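Local atomic coordinates of alkylpurine DNA glycosylase AlkC (Pseudomonas fluorescens, PDB entry 5VI0), a protein that probably excises alkylated purine bases from damaged DNA as a DNA glycosylase, without flipping the damaged nucleotide out of the helix. Residues Val297-Asp302 / Phe315-Phe320; Thr284-Ala289 / Gly325-Ile330; Asn151-Arg156 / Ser194-Lys199. All coordinates share one frame; numbering follows the deposited sequence.

In the fold
Contacts 1 and 2 belong to the C-terminal beta domain, whose sheet folds over so that their side chains meet. V297 packs on L285 and I330, and F320 on Q328. Contact 1 pairs the strands of the hairpin 293-304/310-322. Contact 2 pairs 278-287 with 327-335 and encloses contact 1 along the chain. Contact 1 has an apolar face and meets DNA through the K316 backbone N and the F315 ring edge. Contact 2 is richer in polar side-chain pairs and lies farthest out, its centre about 40 Å from the chain's centre. Contact 3 lies nearest, about 15 Å. It joins two helices through a tyrosine, an arginine and capping side chains beside the glycol pocket. All three are partly buried.

Contact 1 (Val297-Asp302 / Phe315-Phe320); sequences VDYAID and FKLKAF. With nucleotides of chain E.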
loop_
_atom_site.group_PDB
_atom_site.type_symbol
_atom_site.label_atom_id
_atom_site.label_comp_id
_atom_site.label_asym_id
_atom_site.label_seq_id
_atom_site.Cartn_x
_atom_site.Cartn_y
_atom_site.Cartn_z
ATOM N N VAL A 297 13.062 -14.864 -20.699
ATOM C CA VAL A 297 12.406 -14.149 -21.785
ATOM C C VAL A 297 10.952 -13.904 -21.393
ATOM O O VAL A 297 10.205 -14.851 -21.117
ATOM C CB VAL A 297 12.486 -14.926 -23.109
ATOM C CG1 VAL A 297 11.918 -14.090 -24.228
ATOM C CG2 VAL A 297 13.907 -15.362 -23.397
ATOM N N ASP A 298 10.548 -12.641 -21.390
ATOM C CA ASP A 298 9.203 -12.226 -21.023
ATOM C C ASP A 298 8.698 -11.242 -22.064
ATOM O O ASP A 298 9.440 -10.806 -22.943
ATOM C CB ASP A 298 9.163 -11.567 -19.632
ATOM C CG ASP A 298 9.614 -12.502 -18.525
ATOM O OD1 ASP A 298 9.352 -13.722 -18.611
ATOM O OD2 ASP A 298 10.241 -12.017 -17.564
ATOM N N TYR A 299 7.422 -10.890 -21.964
ATOM C CA TYR A 299 6.906 -9.788 -22.764
ATOM C C TYR A 299 5.891 -8.988 -21.953
ATOM O O TYR A 299 5.267 -9.493 -21.021
ATOM C CB TYR A 299 6.304 -10.277 -24.091
ATOM C CG TYR A 299 5.008 -11.028 -23.978
ATOM C CD1 TYR A 299 4.978 -12.349 -23.567
ATOM C CD2 TYR A 299 3.807 -10.416 -24.300
ATOM C CE1 TYR A 299 3.775 -13.042 -23.476
ATOM C CE2 TYR A 299 2.608 -11.097 -24.212
ATOM C CZ TYR A 299 2.595 -12.405 -23.804
ATOM O OH TYR A 299 1.395 -13.072 -23.722
ATOM N N ALA A 300 5.764 -7.722 -22.286
ATOM C CA ALA A 300 4.849 -6.847 -21.578
ATOM C C ALA A 300 3.909 -6.198 -22.574
ATOM O O ALA A 300 4.309 -5.836 -23.683
ATOM C CB ALA A 300 5.590 -5.777 -20.779
ATOM N N ILE A 301 2.655 -6.089 -22.173
ATOM C CA ILE A 301 1.632 -5.385 -22.923
ATOM C C ILE A 301 1.326 -4.101 -22.165
ATOM O O ILE A 301 1.015 -4.146 -20.970
ATOM C CB ILE A 301 0.379 -6.255 -23.091
ATOM C CG1 ILE A 301 0.761 -7.571 -23.777
ATOM C CG2 ILE A 301 -0.691 -5.509 -23.880
ATOM C CD1 ILE A 301 -0.424 -8.458 -24.166
ATOM N N ASP A 302 1.462 -2.955 -22.832
ATOM C CA ASP A 302 0.969 -1.697 -22.269
ATOM C C ASP A 302 -0.525 -1.668 -22.511
ATOM O O ASP A 302 -1.008 -1.148 -23.513
ATOM C CB ASP A 302 1.641 -0.490 -22.899
ATOM C CG ASP A 302 3.087 -0.420 -22.585
ATOM O OD1 ASP A 302 3.498 -1.058 -21.599
ATOM O OD2 ASP A 302 3.814 0.265 -23.325
ATOM N N PHE A 315 4.123 -10.892 -18.913
ATOM C CA PHE A 315 3.888 -12.334 -18.981
ATOM C C PHE A 315 5.195 -13.083 -19.251
ATOM O O PHE A 315 6.111 -12.552 -19.883
ATOM C CB PHE A 315 2.863 -12.676 -20.071
ATOM C CG PHE A 315 1.567 -11.931 -19.926
ATOM C CD1 PHE A 315 1.388 -10.702 -20.541
ATOM C CD2 PHE A 315 0.541 -12.445 -19.152
ATOM C CE1 PHE A 315 0.218 -10.004 -20.393
ATOM C CE2 PHE A 315 -0.641 -11.751 -19.007
ATOM C CZ PHE A 315 -0.803 -10.525 -19.627
ATOM N N LYS A 316 5.269 -14.327 -18.770
ATOM C CA LYS A 316 6.438 -15.181 -18.964
ATOM C C LYS A 316 6.346 -15.940 -20.282
ATOM O O LYS A 316 5.305 -16.528 -20.603
ATOM C CB LYS A 316 6.586 -16.178 -17.815
ATOM C CG LYS A 316 6.916 -15.536 -16.488
ATOM C CD LYS A 316 7.482 -16.538 -15.502
ATOM C CE LYS A 316 7.787 -15.850 -14.173
ATOM N NZ LYS A 316 8.395 -14.484 -14.364
ATOM N N LEU A 317 7.442 -15.925 -21.040
ATOM C CA LEU A 317 7.578 -16.705 -22.269
ATOM C C LEU A 317 8.409 -17.968 -22.064
ATOM O O LEU A 317 7.913 -19.078 -22.268
ATOM C CB LEU A 317 8.202 -15.847 -23.375
ATOM C CG LEU A 317 7.201 -14.972 -24.112
ATOM C CD1 LEU A 317 7.903 -13.905 -24.967
ATOM C CD2 LEU A 317 6.278 -15.852 -24.948
ATOM N N LYS A 318 9.667 -17.826 -21.651
ATOM C CA LYS A 318 10.553 -18.978 -21.672
ATOM C C LYS A 318 11.796 -18.676 -20.853
ATOM O O LYS A 318 12.348 -17.577 -20.944
ATOM C CB LYS A 318 10.937 -19.314 -23.122
ATOM C CG LYS A 318 11.631 -20.633 -23.331
ATOM C CD LYS A 318 11.857 -20.854 -24.821
ATOM C CE LYS A 318 12.512 -22.193 -25.126
ATOM N NZ LYS A 318 11.615 -23.340 -24.870
ATOM N N ALA A 319 12.228 -19.650 -20.058
ATOM C CA ALA A 319 13.504 -19.593 -19.353
ATOM C C ALA A 319 14.317 -20.813 -19.757
ATOM O O ALA A 319 13.936 -21.943 -19.446
ATOM C CB ALA A 319 13.309 -19.552 -17.837
ATOM N N PHE A 320 15.442 -20.589 -20.424
ATOM C CA PHE A 320 16.143 -21.684 -21.077
ATOM C C PHE A 320 17.583 -21.261 -21.324
ATOM O O PHE A 320 17.977 -20.127 -21.044
ATOM C CB PHE A 320 15.445 -22.057 -22.389
ATOM C CG PHE A 320 15.640 -21.035 -23.465
ATOM C CD1 PHE A 320 15.134 -19.747 -23.316
ATOM C CD2 PHE A 320 16.362 -21.343 -24.603
ATOM C CE1 PHE A 320 15.326 -18.796 -24.291
ATOM C CE2 PHE A 320 16.562 -20.401 -25.577
ATOM C CZ PHE A 320 16.048 -19.120 -25.422
ATOM P P DA E 2 2.795 -15.464 -15.974
ATOM O OP1 DA E 2 3.336 -15.255 -17.339
ATOM O OP2 DA E 2 3.140 -14.579 -14.835
ATOM O "O5'" DA E 2 1.200 -15.400 -15.993
ATOM C "C5'" DA E 2 0.462 -16.163 -16.923
ATOM C "C4'" DA E 2 -1.022 -15.914 -16.724
ATOM O "O4'" DA E 2 -1.449 -16.545 -15.503
ATOM C "C3'" DA E 2 -1.422 -14.442 -16.620
ATOM O "O3'" DA E 2 -2.633 -14.227 -17.371
ATOM C "C2'" DA E 2 -1.572 -14.189 -15.109
ATOM C "C1'" DA E 2 -1.842 -15.578 -14.533
ATOM N N9 DA E 2 -1.118 -15.871 -13.285
ATOM C C8 DA E 2 -0.051 -15.188 -12.752
ATOM N N7 DA E 2 0.395 -15.705 -11.622
ATOM C C5 DA E 2 -0.427 -16.807 -11.406
ATOM C C6 DA E 2 -0.482 -17.786 -10.380
ATOM N N6 DA E 2 0.344 -17.816 -9.327
ATOM N N1 DA E 2 -1.427 -18.733 -10.475
ATOM C C2 DA E 2 -2.266 -18.709 -11.511
ATOM N N3 DA E 2 -2.312 -17.860 -12.530
ATOM C C4 DA E 2 -1.358 -16.925 -12.421
HETATM O O HOH W 1 10.758 -13.239 -15.352
#
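The Y299 side chain turns its CG between its own backbone N and carbonyl carbon (chi1 71°), which swings the ring across to L317 and F315. F315 CG, anti to its carbonyl carbon, puts the ring beside that of Y299 on the same face of the sheet. The two planes are 30° apart and slid, with little overlap. Y299 CE1 meets F315 CB at 3.5 Å. On the same ring, Y299 CD1 meets L317 CG at 3.5 Å, the two side chains crossing at about a right angle. Y299 OH bonds to Q334 on strand 327-335. V297 CG2 comes to the edge of the F320 ring, 3.8 Å from CE1.

The strands form an antiparallel beta hairpin with a classic beta bulge. Two residues, L317 and K318, sit opposite the single V297, so the pairing slips by one residue. V297 O accepts from L317 N at 3.0 Å and from K318 N at 3.1 Å. Y299 and F315 make a regular hydrogen-bonded pair.

D298 and K316 project from the opposite face of the sheet. A water bridges D298 OD2 and K316 NZ, while D298 OD1 and NZ stay 4.4 Å apart, too far for a salt bridge. This lysine's backbone N donates almost straight to OP1 of DA2 of chain E, at 2.6 Å. F315 presents its ring edge to the sugar of that nucleotide.

Contact 2 (Thr284-Ala289 / Gly325-Ile330); sequences TLESTA and GAQQHI
S287 OG takes a weak bond from G325 N across the contact and accepts from A289 N at 3.1 Å, which makes an ST turn. S287 N donates to A326 O at 2.9 Å. The serine thus ties the end of strand 278-287 to the loop before 327-335. T284 OG1 and H329 ND1 make a 2.8 Å hydrogen bond. The hydroxyl comes in at the edge of the imidazole ring, near its plane. H329 turns CG anti to its backbone N (chi1 -172°), which brings ND1 to the threonine. The two residues form a non-hydrogen-bonded pair of the antiparallel strands. On the same face, E286 pairs with Q327. Q327 NE2 donates weakly to E286 OE2 at 3.0 Å, with the amide and carboxylate planes 75° apart. L285 and Q328 are the hydrogen-bonded pair between them.

T284, H329, E286 and Q327 make one face polar. The other carries L285 and I330 but also Q328. There L285 CD1 meets I330 CD1 at 3.9 Å, and both residues pack against V297. With H264 of strand 261-274 and, weakly, Q327 NE2 on OE2, E286 would probably be favoured as a carboxylate.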
loop_
_atom_site.group_PDB
_atom_site.type_symbol
_atom_site.label_atom_id
_atom_site.label_comp_id
_atom_site.label_asym_id
_atom_site.label_seq_id
_atom_site.Cartn_x
_atom_site.Cartn_y
_atom_site.Cartn_z
ATOM N N THR A 284 12.542 -14.559 -33.282
ATOM C CA THR A 284 13.634 -15.498 -33.131
ATOM C C THR A 284 14.765 -14.808 -32.401
ATOM O O THR A 284 15.176 -13.707 -32.789
ATOM C CB THR A 284 14.111 -16.034 -34.481
ATOM O OG1 THR A 284 13.063 -16.815 -35.073
ATOM C CG2 THR A 284 15.339 -16.921 -34.280
ATOM N N LEU A 285 15.247 -15.462 -31.344
ATOM C CA LEU A 285 16.443 -15.054 -30.623
ATOM C C LEU A 285 17.673 -15.754 -31.185
ATOM O O LEU A 285 17.634 -16.945 -31.522
ATOM C CB LEU A 285 16.296 -15.379 -29.140
ATOM C CG LEU A 285 15.267 -14.534 -28.399
ATOM C CD1 LEU A 285 15.287 -14.866 -26.912
ATOM C CD2 LEU A 285 15.561 -13.062 -28.628
ATOM N N GLU A 286 18.762 -14.999 -31.301
ATOM C CA GLU A 286 20.038 -15.523 -31.760
ATOM C C GLU A 286 21.123 -15.088 -30.790
ATOM O O GLU A 286 21.214 -13.905 -30.461
ATOM C CB GLU A 286 20.370 -15.039 -33.176
ATOM C CG GLU A 286 21.782 -15.422 -33.625
ATOM C CD GLU A 286 22.071 -15.149 -35.105
ATOM O OE1 GLU A 286 23.168 -15.529 -35.569
ATOM O OE2 GLU A 286 21.208 -14.573 -35.801
ATOM N N SER A 287 21.937 -16.040 -30.332
ATOM C CA SER A 287 23.063 -15.720 -29.462
ATOM C C SER A 287 24.191 -15.045 -30.237
ATOM O O SER A 287 24.502 -15.417 -31.373
ATOM C CB SER A 287 23.594 -16.989 -28.794
ATOM O OG SER A 287 24.876 -16.787 -28.212
ATOM N N THR A 288 24.824 -14.053 -29.605
ATOM C CA THR A 288 26.061 -13.474 -30.126
ATOM C C THR A 288 27.232 -13.709 -29.183
ATOM O O THR A 288 28.242 -13.006 -29.279
ATOM C CB THR A 288 25.925 -11.973 -30.376
ATOM O OG1 THR A 288 25.630 -11.328 -29.136
ATOM C CG2 THR A 288 24.820 -11.681 -31.374
ATOM N N ALA A 289 27.104 -14.670 -28.251
ATOM C CA ALA A 289 28.089 -15.025 -27.247
ATOM C C ALA A 289 28.844 -16.285 -27.653
ATOM O O ALA A 289 28.327 -17.121 -28.403
ATOM C CB ALA A 289 27.424 -15.256 -25.882
ATOM N N GLY A 325 25.962 -18.897 -30.444
ATOM C CA GLY A 325 25.590 -18.620 -31.824
ATOM C C GLY A 325 24.323 -19.324 -32.286
ATOM O O GLY A 325 24.035 -19.379 -33.486
ATOM N N ALA A 326 23.551 -19.858 -31.343
ATOM C CA ALA A 326 22.370 -20.642 -31.665
ATOM C C ALA A 326 21.141 -19.745 -31.801
ATOM O O ALA A 326 21.174 -18.537 -31.533
ATOM C CB ALA A 326 22.138 -21.717 -30.600
ATOM N N GLN A 327 20.036 -20.355 -32.223
ATOM C CA GLN A 327 18.769 -19.657 -32.364
ATOM C C GLN A 327 17.665 -20.414 -31.650
ATOM O O GLN A 327 17.720 -21.636 -31.475
ATOM C CB GLN A 327 18.389 -19.442 -33.835
ATOM C CG GLN A 327 19.243 -18.385 -34.487
ATOM C CD GLN A 327 18.704 -17.907 -35.816
ATOM O OE1 GLN A 327 17.856 -18.551 -36.427
ATOM N NE2 GLN A 327 19.198 -16.757 -36.270
ATOM N N GLN A 328 16.665 -19.659 -31.214
ATOM C CA GLN A 328 15.474 -20.224 -30.589
ATOM C C GLN A 328 14.296 -19.384 -31.058
ATOM O O GLN A 328 14.182 -18.216 -30.679
ATOM C CB GLN A 328 15.587 -20.223 -29.060
ATOM C CG GLN A 328 14.329 -20.682 -28.343
ATOM C CD GLN A 328 13.856 -22.052 -28.826
ATOM O OE1 GLN A 328 14.515 -23.061 -28.599
ATOM N NE2 GLN A 328 12.716 -22.083 -29.506
ATOM N N HIS A 329 13.449 -19.956 -31.905
ATOM C CA HIS A 329 12.211 -19.284 -32.249
ATOM C C HIS A 329 11.227 -19.368 -31.087
ATOM O O HIS A 329 11.092 -20.411 -30.442
ATOM C CB HIS A 329 11.580 -19.887 -33.503
ATOM C CG HIS A 329 10.419 -19.096 -34.000
ATOM N ND1 HIS A 329 10.539 -17.784 -34.399
ATOM C CD2 HIS A 329 9.105 -19.402 -34.100
ATOM C CE1 HIS A 329 9.351 -17.323 -34.751
ATOM N NE2 HIS A 329 8.463 -18.285 -34.580
ATOM N N ILE A 330 10.537 -18.263 -30.821
ATOM C CA ILE A 330 9.603 -18.168 -29.706
ATOM C C ILE A 330 8.263 -17.679 -30.237
ATOM O O ILE A 330 8.208 -16.712 -31.010
ATOM C CB ILE A 330 10.132 -17.243 -28.594
ATOM C CG1 ILE A 330 11.448 -17.811 -28.065
ATOM C CG2 ILE A 330 9.117 -17.142 -27.460
ATOM C CD1 ILE A 330 12.084 -17.042 -26.920
#

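Contact 3 (Asn151-Arg156 / Ser194-Lys199); sequences NEHVRR and SLYVRK. With P4K (polyethylene glycol), chain G; nucleotides of chain F.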
loop_
_atom_site.group_PDB
_atom_site.type_symbol
_atom_site.label_atom_id
_atom_site.label_comp_id
_atom_site.label_asym_id
_atom_site.label_seq_id
_atom_site.Cartn_x
_atom_site.Cartn_y
_atom_site.Cartn_z
ATOM N N ASN A 151 9.899 1.798 19.987
ATOM C CA ASN A 151 8.738 0.940 19.810
ATOM C C ASN A 151 8.459 0.767 18.317
ATOM O O ASN A 151 8.256 1.750 17.593
ATOM C CB ASN A 151 7.531 1.541 20.532
ATOM C CG ASN A 151 6.393 0.560 20.679
ATOM O OD1 ASN A 151 5.822 0.089 19.690
ATOM N ND2 ASN A 151 6.050 0.247 21.916
ATOM N N GLU A 152 8.448 -0.481 17.854
ATOM C CA GLU A 152 8.202 -0.713 16.436
ATOM C C GLU A 152 6.810 -0.231 16.029
ATOM O O GLU A 152 6.598 0.131 14.863
ATOM C CB GLU A 152 8.405 -2.202 16.096
ATOM C CG GLU A 152 7.374 -3.135 16.731
ATOM C CD GLU A 152 7.486 -4.591 16.271
ATOM O OE1 GLU A 152 7.313 -5.488 17.124
ATOM O OE2 GLU A 152 7.733 -4.848 15.068
ATOM N N HIS A 153 5.855 -0.197 16.967
ATOM C CA HIS A 153 4.521 0.300 16.625
ATOM C C HIS A 153 4.551 1.794 16.342
ATOM O O HIS A 153 3.891 2.269 15.412
ATOM C CB HIS A 153 3.530 -0.013 17.744
ATOM C CG HIS A 153 3.221 -1.467 17.872
ATOM N ND1 HIS A 153 2.169 -2.065 17.212
ATOM C CD2 HIS A 153 3.847 -2.453 18.559
ATOM C CE1 HIS A 153 2.151 -3.355 17.502
ATOM N NE2 HIS A 153 3.160 -3.616 18.314
ATOM N N VAL A 154 5.326 2.538 17.132
ATOM C CA VAL A 154 5.464 3.974 16.934
ATOM C C VAL A 154 6.202 4.248 15.633
ATOM O O VAL A 154 5.752 5.042 14.798
ATOM C CB VAL A 154 6.175 4.604 18.152
ATOM C CG1 VAL A 154 6.301 6.117 18.022
ATOM C CG2 VAL A 154 5.430 4.231 19.438
ATOM N N ARG A 155 7.336 3.571 15.430
ATOM C CA ARG A 155 8.032 3.674 14.153
ATOM C C ARG A 155 7.096 3.357 12.992
ATOM O O ARG A 155 7.066 4.079 11.987
ATOM C CB ARG A 155 9.234 2.740 14.140
ATOM C CG ARG A 155 10.536 3.320 14.610
ATOM C CD ARG A 155 11.611 2.238 14.513
ATOM N NE ARG A 155 11.611 1.509 15.766
ATOM C CZ ARG A 155 11.715 0.198 15.875
ATOM N NH1 ARG A 155 11.827 -0.542 14.799
ATOM N NH2 ARG A 155 11.701 -0.365 17.070
ATOM N N ARG A 156 6.301 2.293 13.124
ATOM C CA ARG A 156 5.392 1.924 12.043
ATOM C C ARG A 156 4.369 3.027 11.766
ATOM O O ARG A 156 4.069 3.316 10.602
ATOM C CB ARG A 156 4.708 0.595 12.370
ATOM C CG ARG A 156 4.001 -0.069 11.209
ATOM C CD ARG A 156 2.505 0.254 11.192
ATOM N NE ARG A 156 1.856 -0.523 10.152
ATOM C CZ ARG A 156 0.563 -0.475 9.875
ATOM N NH1 ARG A 156 -0.210 0.340 10.578
ATOM N NH2 ARG A 156 0.053 -1.237 8.896
ATOM N N SER A 194 12.324 -4.539 12.218
ATOM C CA SER A 194 10.939 -4.952 12.388
ATOM C C SER A 194 10.292 -5.262 11.039
ATOM O O SER A 194 10.235 -4.405 10.152
ATOM C CB SER A 194 10.172 -3.853 13.120
ATOM O OG SER A 194 8.786 -3.978 12.907
ATOM N N LEU A 195 9.794 -6.485 10.887
ATOM C CA LEU A 195 8.997 -6.804 9.707
ATOM C C LEU A 195 7.788 -5.879 9.595
ATOM O O LEU A 195 7.422 -5.442 8.496
ATOM C CB LEU A 195 8.562 -8.264 9.768
ATOM C CG LEU A 195 7.601 -8.757 8.686
ATOM C CD1 LEU A 195 8.235 -8.650 7.309
ATOM C CD2 LEU A 195 7.184 -10.182 8.986
ATOM N N TYR A 196 7.171 -5.552 10.735
ATOM C CA TYR A 196 5.981 -4.706 10.744
ATOM C C TYR A 196 6.290 -3.339 10.169
ATOM O O TYR A 196 5.547 -2.828 9.321
ATOM C CB TYR A 196 5.459 -4.582 12.174
ATOM C CG TYR A 196 4.141 -3.842 12.368
ATOM C CD1 TYR A 196 3.044 -4.073 11.537
ATOM C CD2 TYR A 196 3.980 -2.961 13.434
ATOM C CE1 TYR A 196 1.845 -3.423 11.758
ATOM C CE2 TYR A 196 2.796 -2.313 13.656
ATOM C CZ TYR A 196 1.739 -2.538 12.827
ATOM O OH TYR A 196 0.581 -1.870 13.080
ATOM N N VAL A 197 7.391 -2.730 10.629
ATOM C CA VAL A 197 7.851 -1.464 10.062
ATOM C C VAL A 197 8.217 -1.637 8.591
ATOM O O VAL A 197 7.819 -0.824 7.745
ATOM C CB VAL A 197 9.039 -0.902 10.867
ATOM C CG1 VAL A 197 9.590 0.364 10.198
ATOM C CG2 VAL A 197 8.638 -0.629 12.314
ATOM N N ARG A 198 8.959 -2.709 8.262
ATOM C CA ARG A 198 9.449 -2.879 6.891
ATOM C C ARG A 198 8.304 -2.965 5.888
ATOM O O ARG A 198 8.374 -2.355 4.817
ATOM C CB ARG A 198 10.356 -4.109 6.769
ATOM C CG ARG A 198 11.684 -3.926 7.441
ATOM C CD ARG A 198 12.726 -4.993 7.121
ATOM N NE ARG A 198 12.212 -6.335 6.890
ATOM C CZ ARG A 198 12.132 -7.303 7.800
ATOM N NH1 ARG A 198 12.498 -7.096 9.049
ATOM N NH2 ARG A 198 11.671 -8.497 7.446
ATOM N N LYS A 199 7.234 -3.700 6.214
ATOM C CA LYS A 199 6.053 -3.674 5.351
ATOM C C LYS A 199 5.600 -2.240 5.103
ATOM O O LYS A 199 5.388 -1.826 3.955
ATOM C CB LYS A 199 4.917 -4.485 5.974
ATOM C CG LYS A 199 5.254 -5.929 6.225
ATOM C CD LYS A 199 4.066 -6.661 6.811
ATOM C CE LYS A 199 4.322 -8.147 6.906
ATOM N NZ LYS A 199 3.599 -8.775 8.065
HETATM O O1 P4K G . 3.985 -6.618 16.148
HETATM C C1 P4K G . 2.824 -6.920 15.400
HETATM C C2 P4K G . 2.097 -5.647 14.939
HETATM O O2 P4K G . 0.698 -5.837 14.980
HETATM C C3 P4K G . -0.075 -4.784 15.515
HETATM C C4 P4K G . -1.190 -5.347 16.418
HETATM O O3 P4K G . -1.537 -4.478 17.476
HETATM C C5 P4K G . -1.483 -4.998 18.792
HETATM C C6 P4K G . -2.203 -6.354 18.880
HETATM O O4 P4K G . -3.265 -6.300 19.801
HETATM C C7 P4K G . -4.316 -7.231 19.641
HETATM C C8 P4K G . -4.706 -7.387 18.163
HETATM O O5 P4K G . -5.542 -8.516 18.028
HETATM C C9 P4K G . -6.846 -8.255 17.573
HETATM C C10 P4K G . -6.938 -8.258 16.040
HETATM O O6 P4K G . -6.996 -6.970 15.468
HETATM C C11 P4K G . -5.858 -6.628 14.702
HETATM C C12 P4K G . -6.197 -5.571 13.641
HETATM O O7 P4K G . -5.459 -4.407 13.945
HETATM C C13 P4K G . -6.069 -3.162 13.676
HETATM C C14 P4K G . -5.444 -2.584 12.403
HETATM O O8 P4K G . -6.164 -1.479 11.917
HETATM C C15 P4K G . -7.332 -1.747 11.191
HETATM C C16 P4K G . -6.974 -2.444 9.884
HETATM C C17 P4K G . -8.110 -3.507 8.126
HETATM C C18 P4K G . -8.719 -2.985 6.819
HETATM C C19 P4K G . -7.816 -1.813 4.958
HETATM C C20 P4K G . -8.091 -2.291 3.526
HETATM C C21 P4K G . -6.496 -3.731 2.440
HETATM C C22 P4K G . -5.604 -4.761 3.140
HETATM C C23 P4K G . -5.684 -7.141 2.957
HETATM C C24 P4K G . -6.597 -7.908 2.003
HETATM C C25 P4K G . -8.734 -8.203 2.917
HETATM C C26 P4K G . -9.635 -9.310 3.446
HETATM C C27 P4K G . -9.963 -9.223 5.767
HETATM C C28 P4K G . -10.034 -10.308 6.845
HETATM C C29 P4K G . -9.791 -12.637 6.430
HETATM C C30 P4K G . -8.724 -13.681 6.096
HETATM O O10 P4K G . -7.709 -2.898 5.841
HETATM O O11 P4K G . -7.579 -3.587 3.325
HETATM O O12 P4K G . -5.457 -5.905 2.340
HETATM O O13 P4K G . -7.473 -8.754 2.695
HETATM O O14 P4K G . -9.170 -9.686 4.710
HETATM O O15 P4K G . -9.177 -11.376 6.533
HETATM O O9 P4K G . -8.100 -2.456 9.055
ATOM O "O5'" 3DR F 7 3.279 -7.594 3.416
ATOM P P 3DR F 7 1.743 -7.072 3.597
ATOM O OP1 3DR F 7 1.034 -7.812 4.700
ATOM O OP2 3DR F 7 1.756 -5.587 3.822
ATOM C "C2'" 3DR F 7 5.799 -11.340 2.826
ATOM C "C5'" 3DR F 7 3.454 -8.692 2.588
ATOM C "C4'" 3DR F 7 4.823 -9.263 2.847
ATOM O "O4'" 3DR F 7 5.141 -9.352 4.093
ATOM C "C1'" 3DR F 7 5.788 -10.766 4.261
ATOM C "C3'" 3DR F 7 4.748 -10.792 2.300
ATOM O "O3'" 3DR F 7 4.781 -10.658 0.852
HETATM O O HOH W 2 7.644 -7.225 12.992
HETATM O O HOH W 3 0.263 -0.866 15.502
HETATM O O HOH W 4 3.016 -2.526 8.306
#
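The Y196 ring is sandwiched. R156 CG lies over the centre of one face, 3.6 Å from the centroid, as a CH-pi contact. On the opposite face sits C2 of the bound polyethylene glycol. The two helices, 152-161 and 195-209, run parallel here, with short axes 3° apart, in what is probably a HEAT-like helical-repeat domain, as in this DNA alkylation repair family. The R156 guanidinium is nearly parallel to the ring, planes 8° apart, and shifted toward the hydroxyl side. The arginine chain bends at its second torsion (chi2 -96°), which carries it across the ring face. R156 NE meets Y196 CE1 at 3.3 Å. R156 NH1 makes a salt bridge with E125. A water accepts from R156 NE and donates to Y196 O.

H153 and Y196 form an offset edge-to-face pair, the tyrosine edge toward the imidazole face. Another water joins H153 ND1 and Y196 OH. The glycol chain also reaches the H153 ring edge, C3 being 3.3 Å from CE1. E152, H153 and Y196 thus help line the pocket that holds this polymer. With an alanine in place of Y196, R156 and the glycol chain would probably lose the ring between them, and the water on H153 its second partner.

V197 CG2 packs on the backbone of the first helix, 3.4 Å from E152 O. Nearby, R155 is anchored by a salt bridge to D192. K199 approaches the DNA instead, its CE beside O4' of the abasic-site analogue, 3DR7 of chain F. Two N-caps start the helices. N151 OD1 accepts from H153 N. S194 OG accepts from V197 N and donates at 2.6 Å to E152 OE2, using the carboxylate's anti lone pair.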